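Local coordinates for protein dTDP-glucose 4,6-dehydratase (Klebsiella pneumoniae, PDB 5U4Q) that binds NAD in a Rossmann-type domain and probably converts dTDP-glucose to dTDP-4-keto-6-deoxyglucose, at residues E228-V233 and Y261-S266. Sequence-based numbering, arbitrary orientation.
Sequences EAVVRV and YNIGNS
Ile263 lays its terminal methyl over the side of helix 223-234, where CD1 meets Ala229 CB at 3.8 Å and Val230 CG2 at 4.1 Å. One methyl thus touches two consecutive helix residues, and the contact between the segments is small and wholly apolar. The reach comes from an extended side chain: CG1 stands anti to the backbone N (chi1 -176°) and CD1 continues the zigzag (chi2 174°), which carries CD1 to the helix although Ala229 CA and Ile263 CA are 8.1 Å apart. Ala229 points its short side chain at the strand and lets the tip come close to the helix. Val230 meets it crosswise, its side chain running at about a right angle to that of Ile263, and offers the branch that lies beside its own backbone N. All three touching residues are buried. One turn on from Ala229, Val233 also points toward the strand but stays 5.4 Å away at its nearest, from Val233 CG1 to Tyr261 CD2, turning instead to Thr177 and to Leu308 and Val312 of helix 306-312. On the helix itself, Arg232 NE donates to Glu228 OE2 at 2.7 Å in a salt bridge, nearly straight (164°) and in the guanidinium plane; OE2 accepts on its anti lone pair, away from OE1. OE1 forms a salt bridge with Arg22, tying this turn to helix 14-25. The packing is that of a helix against the parallel sheet of a Rossmann-type fold, with the side chain of Ile263 about 8 Å from the bound NAD. Strand 258-263 pairs with strand 176-185 through Tyr261 and Ile263, Ile263 also touches Phe181 of that strand, and Val230 rests on Ile19 of helix 14-25, so helix 223-234 meets both strand 258-263 and helix 14-25.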
loop_
_atom_site.group_PDB
_atom_site.type_symbol
_atom_site.label_atom_id
_atom_site.label_comp_id
_atom_site.label_asym_id
_atom_site.label_seq_id
_atom_site.Cartn_x
_atom_site.Cartn_y
_atom_site.Cartn_z
ATOM N N GLU A 228 -5.768 -6.204 -26.601
ATOM C CA GLU A 228 -5.982 -5.061 -27.489
ATOM C C GLU A 228 -6.017 -3.768 -26.676
ATOM O O GLU A 228 -5.378 -2.784 -27.063
ATOM C CB GLU A 228 -7.279 -5.244 -28.289
ATOM C CG GLU A 228 -7.539 -4.144 -29.303
ATOM C CD GLU A 228 -6.468 -4.045 -30.371
ATOM O OE1 GLU A 228 -5.881 -5.077 -30.739
ATOM O OE2 GLU A 228 -6.238 -2.917 -30.871
ATOM N N ALA A 229 -6.742 -3.776 -25.557
ATOM C CA ALA A 229 -6.839 -2.571 -24.717
ATOM C C ALA A 229 -5.497 -2.162 -24.124
ATOM O O ALA A 229 -5.121 -0.976 -24.121
ATOM C CB ALA A 229 -7.822 -2.803 -23.601
ATOM N N VAL A 230 -4.778 -3.126 -23.584
ATOM C CA VAL A 230 -3.504 -2.823 -22.956
ATOM C C VAL A 230 -2.511 -2.284 -23.963
ATOM O O VAL A 230 -1.782 -1.342 -23.669
ATOM C CB VAL A 230 -2.946 -4.064 -22.230
ATOM C CG1 VAL A 230 -1.531 -3.844 -21.716
ATOM C CG2 VAL A 230 -3.874 -4.463 -21.098
ATOM N N VAL A 231 -2.445 -2.887 -25.146
ATOM C CA VAL A 231 -1.471 -2.429 -26.137
ATOM C C VAL A 231 -1.831 -0.998 -26.595
ATOM O O VAL A 231 -0.918 -0.164 -26.782
ATOM C CB VAL A 231 -1.268 -3.462 -27.269
ATOM C CG1 VAL A 231 -0.397 -2.885 -28.377
ATOM C CG2 VAL A 231 -0.647 -4.739 -26.701
ATOM N N ARG A 232 -3.121 -0.676 -26.706
ATOM C CA ARG A 232 -3.558 0.717 -27.027
ATOM C C ARG A 232 -3.180 1.675 -25.871
ATOM O O ARG A 232 -2.655 2.764 -26.121
ATOM C CB ARG A 232 -5.052 0.820 -27.320
ATOM C CG ARG A 232 -5.458 0.120 -28.603
ATOM C CD ARG A 232 -6.905 0.309 -28.945
ATOM N NE ARG A 232 -7.237 -0.469 -30.152
ATOM C CZ ARG A 232 -8.154 -0.126 -31.051
ATOM N NH1 ARG A 232 -8.846 1.007 -30.938
ATOM N NH2 ARG A 232 -8.364 -0.920 -32.100
ATOM N N VAL A 233 -3.426 1.262 -24.630
ATOM C CA VAL A 233 -3.105 2.100 -23.473
ATOM C C VAL A 233 -1.619 2.404 -23.379
ATOM O O VAL A 233 -1.251 3.517 -22.999
ATOM C CB VAL A 233 -3.592 1.479 -22.142
ATOM C CG1 VAL A 233 -2.991 2.179 -20.915
ATOM C CG2 VAL A 233 -5.101 1.519 -22.077
ATOM N N TYR A 261 -7.484 3.260 -14.567
ATOM C CA TYR A 261 -8.695 2.885 -15.274
ATOM C C TYR A 261 -9.183 1.494 -14.884
ATOM O O TYR A 261 -8.381 0.580 -14.657
ATOM C CB TYR A 261 -8.460 2.832 -16.789
ATOM C CG TYR A 261 -8.061 4.159 -17.384
ATOM C CD1 TYR A 261 -9.010 5.169 -17.618
ATOM C CD2 TYR A 261 -6.738 4.418 -17.719
ATOM C CE1 TYR A 261 -8.623 6.390 -18.135
ATOM C CE2 TYR A 261 -6.343 5.643 -18.229
ATOM C CZ TYR A 261 -7.290 6.627 -18.433
ATOM O OH TYR A 261 -6.875 7.829 -18.957
ATOM N N ASN A 262 -10.502 1.330 -14.826
ATOM C CA ASN A 262 -11.072 -0.021 -14.803
ATOM C C ASN A 262 -10.922 -0.639 -16.191
ATOM O O ASN A 262 -11.054 0.043 -17.204
ATOM C CB ASN A 262 -12.567 -0.018 -14.516
ATOM C CG ASN A 262 -12.912 0.296 -13.081
ATOM O OD1 ASN A 262 -12.156 0.025 -12.153
ATOM N ND2 ASN A 262 -14.121 0.797 -12.892
ATOM N N ILE A 263 -10.644 -1.928 -16.227
ATOM C CA ILE A 263 -10.594 -2.663 -17.501
ATOM C C ILE A 263 -11.426 -3.939 -17.312
ATOM O O ILE A 263 -11.166 -4.723 -16.417
ATOM C CB ILE A 263 -9.150 -2.916 -17.942
ATOM C CG1 ILE A 263 -9.121 -3.587 -19.318
ATOM C CG2 ILE A 263 -8.369 -3.735 -16.919
ATOM C CD1 ILE A 263 -7.726 -3.722 -19.874
ATOM N N GLY A 264 -12.432 -4.120 -18.147
ATOM C CA GLY A 264 -13.340 -5.254 -17.966
ATOM C C GLY A 264 -14.453 -5.308 -18.999
ATOM O O GLY A 264 -14.397 -4.625 -20.009
ATOM N N ASN A 265 -15.479 -6.099 -18.709
ATOM C CA ASN A 265 -16.520 -6.402 -19.712
ATOM C C ASN A 265 -17.901 -6.120 -19.144
ATOM O O ASN A 265 -18.317 -6.736 -18.153
ATOM C CB ASN A 265 -16.380 -7.895 -20.124
ATOM C CG ASN A 265 -17.364 -8.337 -21.204
ATOM O OD1 ASN A 265 -18.153 -7.544 -21.733
ATOM N ND2 ASN A 265 -17.320 -9.630 -21.532
ATOM N N SER A 266 -18.622 -5.217 -19.807
ATOM C CA SER A 266 -19.980 -4.826 -19.379
ATOM C C SER A 266 -21.098 -5.801 -19.766
ATOM O O SER A 266 -22.232 -5.606 -19.359
ATOM C CB SER A 266 -20.298 -3.426 -19.910
ATOM O OG SER A 266 -20.233 -3.371 -21.336
#